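Long-range contacts in 3-oxoacyl-[acyl-carrier-protein] synthase 3 (Pseudomonas aeruginosa, PDB 2X3E), which probably catalyses the condensation that starts fatty acid synthesis, joining an acetyl group from acetyl-CoA to malonyl-ACP with release of CO2 to give 3-oxobutanoyl-ACP: residues S109-T113 / G309-T315; V116-A120 / F180-S184; Q188-L192 / A217-Q221; Q225-V230 / V306-F310. The protein carries 1 engineered substitution. One frame throughout, in Å; residues are numbered along the deposited sequence.

Contact 1 of 4, residues S109-T113 / G309-T315. Engineered in segment 109-113: A112 (natural residue Cys).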
loop_
_atom_site.group_PDB
_atom_site.type_symbol
_atom_site.label_atom_id
_atom_site.label_comp_id
_atom_site.label_asym_id
_atom_site.label_seq_id
_atom_site.Cartn_x
_atom_site.Cartn_y
_atom_site.Cartn_z
ATOM N N SER A 109 2.336 -0.904 -2.225
ATOM C CA SER A 109 3.347 -0.551 -3.218
ATOM C C SER A 109 4.717 -1.073 -2.805
ATOM O O SER A 109 5.300 -0.586 -1.844
ATOM C CB SER A 109 3.407 0.964 -3.383
ATOM O OG SER A 109 4.502 1.333 -4.192
ATOM N N ALA A 110 5.195 -2.097 -3.506
ATOM C CA ALA A 110 6.560 -2.596 -3.338
ATOM C C ALA A 110 7.099 -3.147 -4.661
ATOM O O ALA A 110 7.885 -4.092 -4.679
ATOM C CB ALA A 110 6.625 -3.661 -2.239
ATOM N N ALA A 111 6.660 -2.546 -5.769
ATOM C CA ALA A 111 7.208 -2.837 -7.083
ATOM C C ALA A 111 7.200 -4.339 -7.381
ATOM O O ALA A 111 6.187 -5.006 -7.163
ATOM C CB ALA A 111 8.621 -2.242 -7.202
ATOM N N ALA A 112 8.320 -4.870 -7.860
ATOM C CA ALA A 112 8.399 -6.277 -8.248
ATOM C C ALA A 112 8.422 -7.229 -7.035
ATOM O O ALA A 112 8.296 -8.447 -7.204
ATOM C CB ALA A 112 9.612 -6.509 -9.149
ATOM N N THR A 113 8.583 -6.678 -5.828
ATOM C CA THR A 113 8.463 -7.445 -4.580
ATOM C C THR A 113 7.062 -7.349 -3.952
ATOM O O THR A 113 6.842 -7.818 -2.836
ATOM C CB THR A 113 9.513 -6.973 -3.537
ATOM O OG1 THR A 113 10.750 -6.670 -4.196
ATOM C CG2 THR A 113 9.744 -8.045 -2.469
ATOM N N GLY A 309 11.271 -12.320 -4.433
ATOM C CA GLY A 309 11.219 -11.132 -5.270
ATOM C C GLY A 309 12.332 -10.143 -4.983
ATOM O O GLY A 309 12.894 -10.122 -3.893
ATOM N N PHE A 310 12.655 -9.337 -5.990
ATOM C CA PHE A 310 13.549 -8.183 -5.853
ATOM C C PHE A 310 13.057 -7.141 -6.853
ATOM O O PHE A 310 12.664 -7.496 -7.958
ATOM C CB PHE A 310 15.010 -8.559 -6.150
ATOM C CG PHE A 310 15.882 -7.375 -6.486
ATOM C CD1 PHE A 310 16.486 -6.631 -5.483
ATOM C CD2 PHE A 310 16.071 -6.990 -7.805
ATOM C CE1 PHE A 310 17.276 -5.526 -5.789
ATOM C CE2 PHE A 310 16.861 -5.893 -8.121
ATOM C CZ PHE A 310 17.464 -5.158 -7.103
ATOM N N GLY A 311 13.069 -5.867 -6.480
ATOM C CA GLY A 311 12.633 -4.826 -7.407
ATOM C C GLY A 311 12.848 -3.409 -6.924
ATOM O O GLY A 311 13.637 -3.159 -6.008
ATOM N N ALA A 312 12.128 -2.488 -7.554
ATOM C CA ALA A 312 12.269 -1.070 -7.296
ATOM C C ALA A 312 12.065 -0.756 -5.816
ATOM O O ALA A 312 11.284 -1.430 -5.129
ATOM C CB ALA A 312 11.285 -0.275 -8.155
ATOM N N GLY A 313 12.772 0.273 -5.345
ATOM C CA GLY A 313 12.731 0.689 -3.946
ATOM C C GLY A 313 14.094 1.125 -3.421
ATOM O O GLY A 313 14.236 2.253 -2.962
ATOM N N LEU A 314 15.104 0.252 -3.444
ATOM C CA LEU A 314 14.990 -1.154 -3.819
ATOM C C LEU A 314 14.264 -1.942 -2.732
ATOM O O LEU A 314 14.258 -1.539 -1.565
ATOM C CB LEU A 314 16.384 -1.766 -4.019
ATOM C CG LEU A 314 17.262 -1.125 -5.097
ATOM C CD1 LEU A 314 18.643 -1.786 -5.154
ATOM C CD2 LEU A 314 16.581 -1.188 -6.451
ATOM N N THR A 315 13.669 -3.060 -3.134
ATOM C CA THR A 315 12.985 -3.986 -2.234
ATOM C C THR A 315 13.369 -5.418 -2.569
ATOM O O THR A 315 13.762 -5.720 -3.693
ATOM C CB THR A 315 11.449 -3.888 -2.371
ATOM O OG1 THR A 315 11.077 -3.987 -3.758
ATOM C CG2 THR A 315 10.937 -2.586 -1.782
#

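Contact 2 of 4, residues V116-A120 / F180-S184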
loop_
_atom_site.group_PDB
_atom_site.type_symbol
_atom_site.label_atom_id
_atom_site.label_comp_id
_atom_site.label_asym_id
_atom_site.label_seq_id
_atom_site.Cartn_x
_atom_site.Cartn_y
_atom_site.Cartn_z
ATOM N N VAL A 116 5.276 -10.661 -2.566
ATOM C CA VAL A 116 5.892 -11.154 -1.326
ATOM C C VAL A 116 5.526 -10.279 -0.115
ATOM O O VAL A 116 5.125 -10.804 0.936
ATOM C CB VAL A 116 7.424 -11.305 -1.459
ATOM C CG1 VAL A 116 8.033 -11.835 -0.165
ATOM C CG2 VAL A 116 7.769 -12.255 -2.610
ATOM N N TYR A 117 5.664 -8.960 -0.266
ATOM C CA TYR A 117 5.235 -8.001 0.762
ATOM C C TYR A 117 3.745 -8.117 1.018
ATOM O O TYR A 117 3.297 -8.023 2.157
ATOM C CB TYR A 117 5.564 -6.555 0.356
ATOM C CG TYR A 117 6.900 -6.054 0.867
ATOM C CD1 TYR A 117 8.086 -6.310 0.177
ATOM C CD2 TYR A 117 6.973 -5.319 2.040
ATOM C CE1 TYR A 117 9.306 -5.845 0.661
ATOM C CE2 TYR A 117 8.179 -4.857 2.528
ATOM C CZ TYR A 117 9.341 -5.116 1.839
ATOM O OH TYR A 117 10.526 -4.628 2.341
ATOM N N GLY A 118 2.984 -8.291 -0.060
ATOM C CA GLY A 118 1.545 -8.529 0.025
ATOM C C GLY A 118 1.190 -9.727 0.880
ATOM O O GLY A 118 0.270 -9.655 1.690
ATOM N N LEU A 119 1.917 -10.830 0.712
ATOM C CA LEU A 119 1.691 -12.036 1.526
ATOM C C LEU A 119 2.007 -11.798 3.002
ATOM O O LEU A 119 1.286 -12.268 3.888
ATOM C CB LEU A 119 2.521 -13.205 0.998
ATOM C CG LEU A 119 2.054 -13.828 -0.314
ATOM C CD1 LEU A 119 3.141 -14.735 -0.882
ATOM C CD2 LEU A 119 0.745 -14.608 -0.095
ATOM N N ALA A 120 3.083 -11.061 3.262
ATOM C CA ALA A 120 3.436 -10.666 4.625
ATOM C C ALA A 120 2.312 -9.839 5.251
ATOM O O ALA A 120 1.917 -10.081 6.388
ATOM C CB ALA A 120 4.739 -9.863 4.626
ATOM N N PHE A 180 9.391 -15.597 6.649
ATOM C CA PHE A 180 9.590 -14.490 5.725
ATOM C C PHE A 180 10.995 -13.913 5.833
ATOM O O PHE A 180 11.633 -13.970 6.891
ATOM C CB PHE A 180 8.609 -13.352 6.016
ATOM C CG PHE A 180 7.222 -13.586 5.519
ATOM C CD1 PHE A 180 6.832 -13.122 4.275
ATOM C CD2 PHE A 180 6.292 -14.232 6.311
ATOM C CE1 PHE A 180 5.532 -13.314 3.825
ATOM C CE2 PHE A 180 4.995 -14.431 5.862
ATOM C CZ PHE A 180 4.621 -13.971 4.623
ATOM N N ASP A 181 11.468 -13.374 4.712
ATOM C CA ASP A 181 12.591 -12.450 4.673
ATOM C C ASP A 181 12.094 -11.228 3.926
ATOM O O ASP A 181 11.558 -11.365 2.833
ATOM C CB ASP A 181 13.780 -13.040 3.917
ATOM C CG ASP A 181 14.943 -12.067 3.823
ATOM O OD1 ASP A 181 15.533 -11.734 4.877
ATOM O OD2 ASP A 181 15.265 -11.626 2.703
ATOM N N LEU A 182 12.249 -10.042 4.514
ATOM C CA LEU A 182 11.776 -8.806 3.891
ATOM C C LEU A 182 12.755 -7.670 4.156
ATOM O O LEU A 182 13.196 -7.479 5.295
ATOM C CB LEU A 182 10.410 -8.406 4.446
ATOM C CG LEU A 182 9.244 -9.383 4.284
ATOM C CD1 LEU A 182 8.151 -9.075 5.301
ATOM C CD2 LEU A 182 8.698 -9.338 2.860
ATOM N N GLY A 183 13.085 -6.919 3.108
ATOM C CA GLY A 183 14.007 -5.804 3.234
ATOM C C GLY A 183 13.865 -4.757 2.151
ATOM O O GLY A 183 12.997 -4.842 1.264
ATOM N N SER A 184 14.727 -3.754 2.242
ATOM C CA SER A 184 14.753 -2.657 1.294
ATOM C C SER A 184 16.105 -1.960 1.348
ATOM O O SER A 184 16.823 -2.050 2.345
ATOM C CB SER A 184 13.628 -1.655 1.596
ATOM O OG SER A 184 13.896 -0.891 2.763
#

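Contact 3 of 4, residues Q188-L192 / A217-Q221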
loop_
_atom_site.group_PDB
_atom_site.type_symbol
_atom_site.label_atom_id
_atom_site.label_comp_id
_atom_site.label_asym_id
_atom_site.label_seq_id
_atom_site.Cartn_x
_atom_site.Cartn_y
_atom_site.Cartn_z
ATOM N N GLN A 188 19.548 3.091 -3.019
ATOM C CA GLN A 188 19.560 2.850 -4.463
ATOM C C GLN A 188 18.182 3.040 -5.106
ATOM O O GLN A 188 17.868 2.416 -6.126
ATOM C CB GLN A 188 20.060 1.434 -4.734
ATOM C CG GLN A 188 21.502 1.196 -4.305
ATOM C CD GLN A 188 21.967 -0.204 -4.667
ATOM O OE1 GLN A 188 22.568 -0.408 -5.716
ATOM N NE2 GLN A 188 21.643 -1.182 -3.818
ATOM N N PHE A 189 17.368 3.917 -4.522
ATOM C CA PHE A 189 15.990 4.142 -4.989
ATOM C C PHE A 189 15.871 4.559 -6.463
ATOM O O PHE A 189 14.808 4.403 -7.063
ATOM C CB PHE A 189 15.319 5.229 -4.142
ATOM C CG PHE A 189 15.751 6.628 -4.503
ATOM C CD1 PHE A 189 14.975 7.411 -5.358
ATOM C CD2 PHE A 189 16.936 7.159 -4.005
ATOM C CE1 PHE A 189 15.372 8.698 -5.702
ATOM C CE2 PHE A 189 17.333 8.447 -4.334
ATOM C CZ PHE A 189 16.548 9.220 -5.190
ATOM N N ASP A 190 16.947 5.100 -7.028
ATOM C CA ASP A 190 16.919 5.678 -8.376
ATOM C C ASP A 190 17.174 4.671 -9.505
ATOM O O ASP A 190 17.075 5.023 -10.678
ATOM C CB ASP A 190 17.946 6.810 -8.478
ATOM C CG ASP A 190 19.358 6.345 -8.172
ATOM O OD1 ASP A 190 19.603 5.909 -7.021
ATOM O OD2 ASP A 190 20.219 6.419 -9.077
ATOM N N LEU A 191 17.507 3.423 -9.168
ATOM C CA LEU A 191 17.875 2.429 -10.205
ATOM C C LEU A 191 16.727 2.008 -11.133
ATOM O O LEU A 191 16.940 1.810 -12.332
ATOM C CB LEU A 191 18.488 1.167 -9.580
ATOM C CG LEU A 191 19.955 1.177 -9.147
ATOM C CD1 LEU A 191 20.372 -0.247 -8.801
ATOM C CD2 LEU A 191 20.884 1.754 -10.233
ATOM N N LEU A 192 15.543 1.818 -10.558
ATOM C CA LEU A 192 14.328 1.459 -11.286
ATOM C C LEU A 192 13.263 2.464 -10.884
ATOM O O LEU A 192 12.948 2.577 -9.696
ATOM C CB LEU A 192 13.838 0.061 -10.880
ATOM C CG LEU A 192 14.760 -1.147 -11.060
ATOM C CD1 LEU A 192 14.622 -2.113 -9.883
ATOM C CD2 LEU A 192 14.482 -1.867 -12.374
ATOM N N ALA A 217 23.131 -2.476 -14.083
ATOM C CA ALA A 217 23.192 -2.363 -12.622
ATOM C C ALA A 217 22.124 -3.192 -11.903
ATOM O O ALA A 217 22.317 -3.606 -10.755
ATOM C CB ALA A 217 23.079 -0.899 -12.204
ATOM N N VAL A 218 20.997 -3.422 -12.566
ATOM C CA VAL A 218 19.916 -4.203 -11.980
ATOM C C VAL A 218 20.179 -5.715 -12.092
ATOM O O VAL A 218 19.854 -6.454 -11.161
ATOM C CB VAL A 218 18.547 -3.821 -12.595
ATOM C CG1 VAL A 218 17.478 -4.819 -12.210
ATOM C CG2 VAL A 218 18.150 -2.418 -12.152
ATOM N N PHE A 219 20.781 -6.166 -13.201
ATOM C CA PHE A 219 20.995 -7.609 -13.432
ATOM C C PHE A 219 21.747 -8.291 -12.298
ATOM O O PHE A 219 21.193 -9.156 -11.609
ATOM C CB PHE A 219 21.760 -7.895 -14.737
ATOM C CG PHE A 219 22.243 -9.331 -14.847
ATOM C CD1 PHE A 219 21.341 -10.364 -15.071
ATOM C CD2 PHE A 219 23.589 -9.650 -14.687
ATOM C CE1 PHE A 219 21.769 -11.692 -15.153
ATOM C CE2 PHE A 219 24.027 -10.978 -14.763
ATOM C CZ PHE A 219 23.112 -11.998 -15.000
ATOM N N GLY A 220 23.013 -7.912 -12.131
ATOM C CA GLY A 220 23.906 -8.566 -11.178
ATOM C C GLY A 220 23.341 -8.549 -9.777
ATOM O O GLY A 220 23.378 -9.558 -9.061
ATOM N N GLN A 221 22.789 -7.401 -9.396
ATOM C CA GLN A 221 22.247 -7.236 -8.060
ATOM C C GLN A 221 20.994 -8.084 -7.856
ATOM O O GLN A 221 20.839 -8.715 -6.810
ATOM C CB GLN A 221 21.952 -5.765 -7.766
ATOM C CG GLN A 221 22.009 -5.464 -6.286
ATOM C CD GLN A 221 21.815 -4.007 -5.949
ATOM O OE1 GLN A 221 21.387 -3.685 -4.847
ATOM N NE2 GLN A 221 22.141 -3.116 -6.884
#

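Contact 4 of 4, residues Q225-V230 / V306-F310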
loop_
_atom_site.group_PDB
_atom_site.type_symbol
_atom_site.label_atom_id
_atom_site.label_comp_id
_atom_site.label_asym_id
_atom_site.label_seq_id
_atom_site.Cartn_x
_atom_site.Cartn_y
_atom_site.Cartn_z
ATOM N N GLN A 225 20.545 -10.614 -4.821
ATOM C CA GLN A 225 19.499 -10.200 -3.882
ATOM C C GLN A 225 18.493 -11.323 -3.640
ATOM O O GLN A 225 18.160 -11.636 -2.492
ATOM C CB GLN A 225 18.770 -8.957 -4.403
ATOM C CG GLN A 225 19.593 -7.684 -4.356
ATOM C CD GLN A 225 19.447 -6.923 -3.052
ATOM O OE1 GLN A 225 18.962 -7.460 -2.065
ATOM N NE2 GLN A 225 19.876 -5.673 -3.046
ATOM N N MET A 226 18.019 -11.941 -4.719
ATOM C CA MET A 226 17.047 -13.014 -4.581
ATOM C C MET A 226 17.701 -14.288 -4.039
ATOM O O MET A 226 17.138 -14.928 -3.153
ATOM C CB MET A 226 16.288 -13.255 -5.894
ATOM C CG MET A 226 15.083 -12.322 -6.047
ATOM S SD MET A 226 14.045 -12.706 -7.461
ATOM C CE MET A 226 14.795 -14.257 -7.926
ATOM N N SER A 227 18.889 -14.641 -4.534
ATOM C CA SER A 227 19.611 -15.830 -4.057
ATOM C C SER A 227 19.887 -15.764 -2.555
ATOM O O SER A 227 19.652 -16.724 -1.809
ATOM C CB SER A 227 20.943 -15.979 -4.795
ATOM O OG SER A 227 20.744 -16.074 -6.191
ATOM N N ASP A 228 20.404 -14.621 -2.106
ATOM C CA ASP A 228 20.718 -14.445 -0.680
ATOM C C ASP A 228 19.447 -14.456 0.177
ATOM O O ASP A 228 19.441 -15.017 1.274
ATOM C CB ASP A 228 21.492 -13.138 -0.444
ATOM C CG ASP A 228 22.883 -13.137 -1.082
ATOM O OD1 ASP A 228 23.492 -14.219 -1.244
ATOM O OD2 ASP A 228 23.386 -12.035 -1.408
ATOM N N SER A 229 18.374 -13.844 -0.328
ATOM C CA SER A 229 17.095 -13.806 0.394
ATOM C C SER A 229 16.522 -15.215 0.558
ATOM O O SER A 229 16.056 -15.585 1.647
ATOM C CB SER A 229 16.088 -12.889 -0.315
ATOM O OG SER A 229 14.857 -12.846 0.396
ATOM N N VAL A 230 16.587 -16.007 -0.513
ATOM C CA VAL A 230 16.178 -17.410 -0.454
ATOM C C VAL A 230 16.999 -18.131 0.612
ATOM O O VAL A 230 16.443 -18.812 1.466
ATOM C CB VAL A 230 16.330 -18.129 -1.821
ATOM C CG1 VAL A 230 16.031 -19.625 -1.679
ATOM C CG2 VAL A 230 15.409 -17.501 -2.859
ATOM N N VAL A 306 9.681 -21.948 -2.123
ATOM C CA VAL A 306 10.023 -20.576 -1.780
ATOM C C VAL A 306 9.626 -19.641 -2.924
ATOM O O VAL A 306 9.898 -19.916 -4.102
ATOM C CB VAL A 306 11.521 -20.425 -1.463
ATOM C CG1 VAL A 306 11.910 -18.948 -1.292
ATOM C CG2 VAL A 306 11.862 -21.214 -0.202
ATOM N N LEU A 307 8.949 -18.560 -2.555
ATOM C CA LEU A 307 8.637 -17.477 -3.463
ATOM C C LEU A 307 9.615 -16.366 -3.130
ATOM O O LEU A 307 9.860 -16.088 -1.960
ATOM C CB LEU A 307 7.203 -16.983 -3.261
ATOM C CG LEU A 307 6.114 -18.046 -3.140
ATOM C CD1 LEU A 307 4.745 -17.389 -2.921
ATOM C CD2 LEU A 307 6.085 -18.941 -4.366
ATOM N N THR A 308 10.169 -15.724 -4.146
ATOM C CA THR A 308 11.155 -14.681 -3.904
ATOM C C THR A 308 11.057 -13.543 -4.918
ATOM O O THR A 308 10.783 -13.765 -6.101
ATOM C CB THR A 308 12.580 -15.276 -3.872
ATOM O OG1 THR A 308 13.521 -14.265 -3.477
ATOM C CG2 THR A 308 12.964 -15.848 -5.224
ATOM N N GLY A 309 11.271 -12.320 -4.433
ATOM C CA GLY A 309 11.219 -11.132 -5.270
ATOM C C GLY A 309 12.332 -10.143 -4.983
ATOM O O GLY A 309 12.894 -10.122 -3.893
ATOM N N PHE A 310 12.655 -9.337 -5.990
ATOM C CA PHE A 310 13.549 -8.183 -5.853
ATOM C C PHE A 310 13.057 -7.141 -6.853
ATOM O O PHE A 310 12.664 -7.496 -7.958
ATOM C CB PHE A 310 15.010 -8.559 -6.150
ATOM C CG PHE A 310 15.882 -7.375 -6.486
ATOM C CD1 PHE A 310 16.486 -6.631 -5.483
ATOM C CD2 PHE A 310 16.071 -6.990 -7.805
ATOM C CE1 PHE A 310 17.276 -5.526 -5.789
ATOM C CE2 PHE A 310 16.861 -5.893 -8.121
ATOM C CZ PHE A 310 17.464 -5.158 -7.103
#

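Contact 1 of 4, residues S109-T113 / G309-T315
T113 and T315 pass each other in antiparallel sense and meet through their hydroxyls, with T113 OG1 hydrogen-bonded to T315 OG1 at 2.7 Å. T315 O, 3.2 Å from T113 OG1, is a second but weak candidate acceptor. With a chi1 of 51°, T315 holds OG1 between its own backbone N and carbonyl carbon, and from there the hydroxyl also donates to A312 O at 2.9 Å, approaching 37° above that carbonyl plane. The 309-315 side carries the turn between strands 304-311 and 315-322, closed by reciprocal G311 and T315 backbone bonds and holding a cis peptide before L314. Facing it is the junction between strand 104-109 and helix 114-127, where the thiolase fold places its predicted nucleophile. That position is A112, engineered here from cysteine. Its CB points at the turn, 3.4 Å from F310 O and 3.9 Å from the CA of G311, which has no side chain to intervene; the predicted active-site residue H250 also touches A112. Beside it, A111 CB and A312 CB abut methyl to methyl at 3.4 Å, closer than usual van der Waals contact. C87 and P88 of the second subunit pack on A111 and A312, respectively.

Contact 2 of 4, residues V116-A120 / F180-S184
A120 CB makes the tightest apolar packing, touching two side chains of the strand: it lies 3.6 Å from F180 CE1 and also 3.6 Å from L182 CD1. The F180 ring reaches the helix backbone, its CE1 3.4 Å from A120 N, an amide already bonded to V116 O. L182 divides its branches: CD2 turns to the Y117 ring, over its centre in a CH-pi contact, 4.1 Å from the centroid and 10° off the normal. These contacts join helix 114-127, in the buried helical layer of the thiolase fold, to strand 177-184, outermost within this chain in the sheet of the C-terminal half; the short segments' directions differ by 119°. The packing slackens toward V116 and L119: V116 CG1 is 4.0 Å from L182 CD2, and L119 CB 4.1 Å from F180 CE1. F180 and L182, despite forming the tight part, are only partly buried, leaving the solvent side to the strand. Toward G183 the fit is polar: Y117 OH, with G183 O at its ring edge, donates to that oxygen at 2.7 Å from well above the carbonyl plane, and is also hydrogen-bonded to A105 N of the second subunit, whose L104 packs on Y117 and L182.

Contact 3 of 4, residues Q188-L192 / A217-Q221
Q188 and Q221 reach out toward one another and bring their terminal amides together nearly coplanar, the planes 10° apart, each partner somewhat tilted out of the other's plane. Two bonds join them: Q188 NE2 donates to Q221 OE1 at 2.7 Å, and Q221 NE2 returns to Q188 OE1 at 3.0 Å, with N-H...O angles of 146° and 152°. Q221 spans the gap because its CG is anti to the backbone N and the chain beyond is extended. Beside this bridge the surfaces interlock. L191 is the main bump of the type I turn Q188-L191; its fork straddles the helix surface, CD2 resting 4.0 Å from A217 CB while CD1 lies 3.9 Å from Q221 NE2. In return, V218 CG2 projects into the notch between the two leucines, 3.7 Å from L192 CD2 but a looser 4.4 Å from L191 CB. The contact thus seats the loop between strands 177-184 and 192-195 on the N-terminal part of helix 215-237, at a partly buried edge of the fold. Both bridging amides have further partners: Q188 NE2 is hydrogen-bonded to D185 OD2, and Q221 OE1 to Q225 NE2. The carboxylate of D185 can only accept from Q188 NE2, which is consistent with the modelled amide orientations, and it would be expected to polarise the Q188 amide, an effect that may strengthen a pairing without net charge.

Contact 4 of 4, residues Q225-V230 / V306-F310
Q225 packs obliquely against the ring of F310, where helix 215-237 covers one side of the sheet of the C-terminal half; in the layered alpha-beta architecture of the thiolase fold this is an outer helix. The short segments run roughly antiparallel, their axes 142° apart in direction and 7.8 Å apart at closest approach. Followed outward, CB, CG, CD and NE2 of Q225 each come near the ring. CB stands 3.4 Å from F310 CD1. CG, 3.5 Å from F310 CE1, sits against the CD1-CE1 bond. A bend at chi2 (-90°) then turns the chain so that CD stays close to the same two ring carbons, and the amide plane ends only 26° from the ring plane. NE2, at the tip, still grazes CE1 while giving its hydrogen bond to Q221 OE1, one helical turn earlier.

One residue on, M226 has two deposited conformers; in the one given, CG fills the angle between the strand backbone and two side chains, 3.6 Å from T308 OG1 and 3.8 Å from F310 CB, and these distances hold for that conformer alone. T308 OG1 takes its polar partner from the next strand, S318 OG. Farther along, V230 lies roughly perpendicular to T308 and rests on V306 as well. With CG2 anti to the carbonyl carbon, V230 sets that methyl against both, 3.7 Å from T308 CB and 4.1 Å from V306 CG1.

In the fold
Contact 1 and contact 4 share G309 and F310 on strand 304-311, their centres about 11 Å apart, so the strand whose end faces the predicted nucleophile position is backed by helix 215-237. Between nearest side-chain atoms, A112 is about 3 Å from H250 and about 6 Å from N280, both predicted active-site residues, and V116 of contact 2 is about 7 Å from H250. Contacts 2 and 4 both reach the same sheet, centres about 10 Å apart, linked by a probable hydrogen bond, D181 OD2 to S229 OG at 2.6 Å. Contact 3 reaches contact 1 through L314 CD1, 3.3 Å from Q188 NE2. Contacts 1, 2 and 3 all touch the second subunit; contact 4 does not.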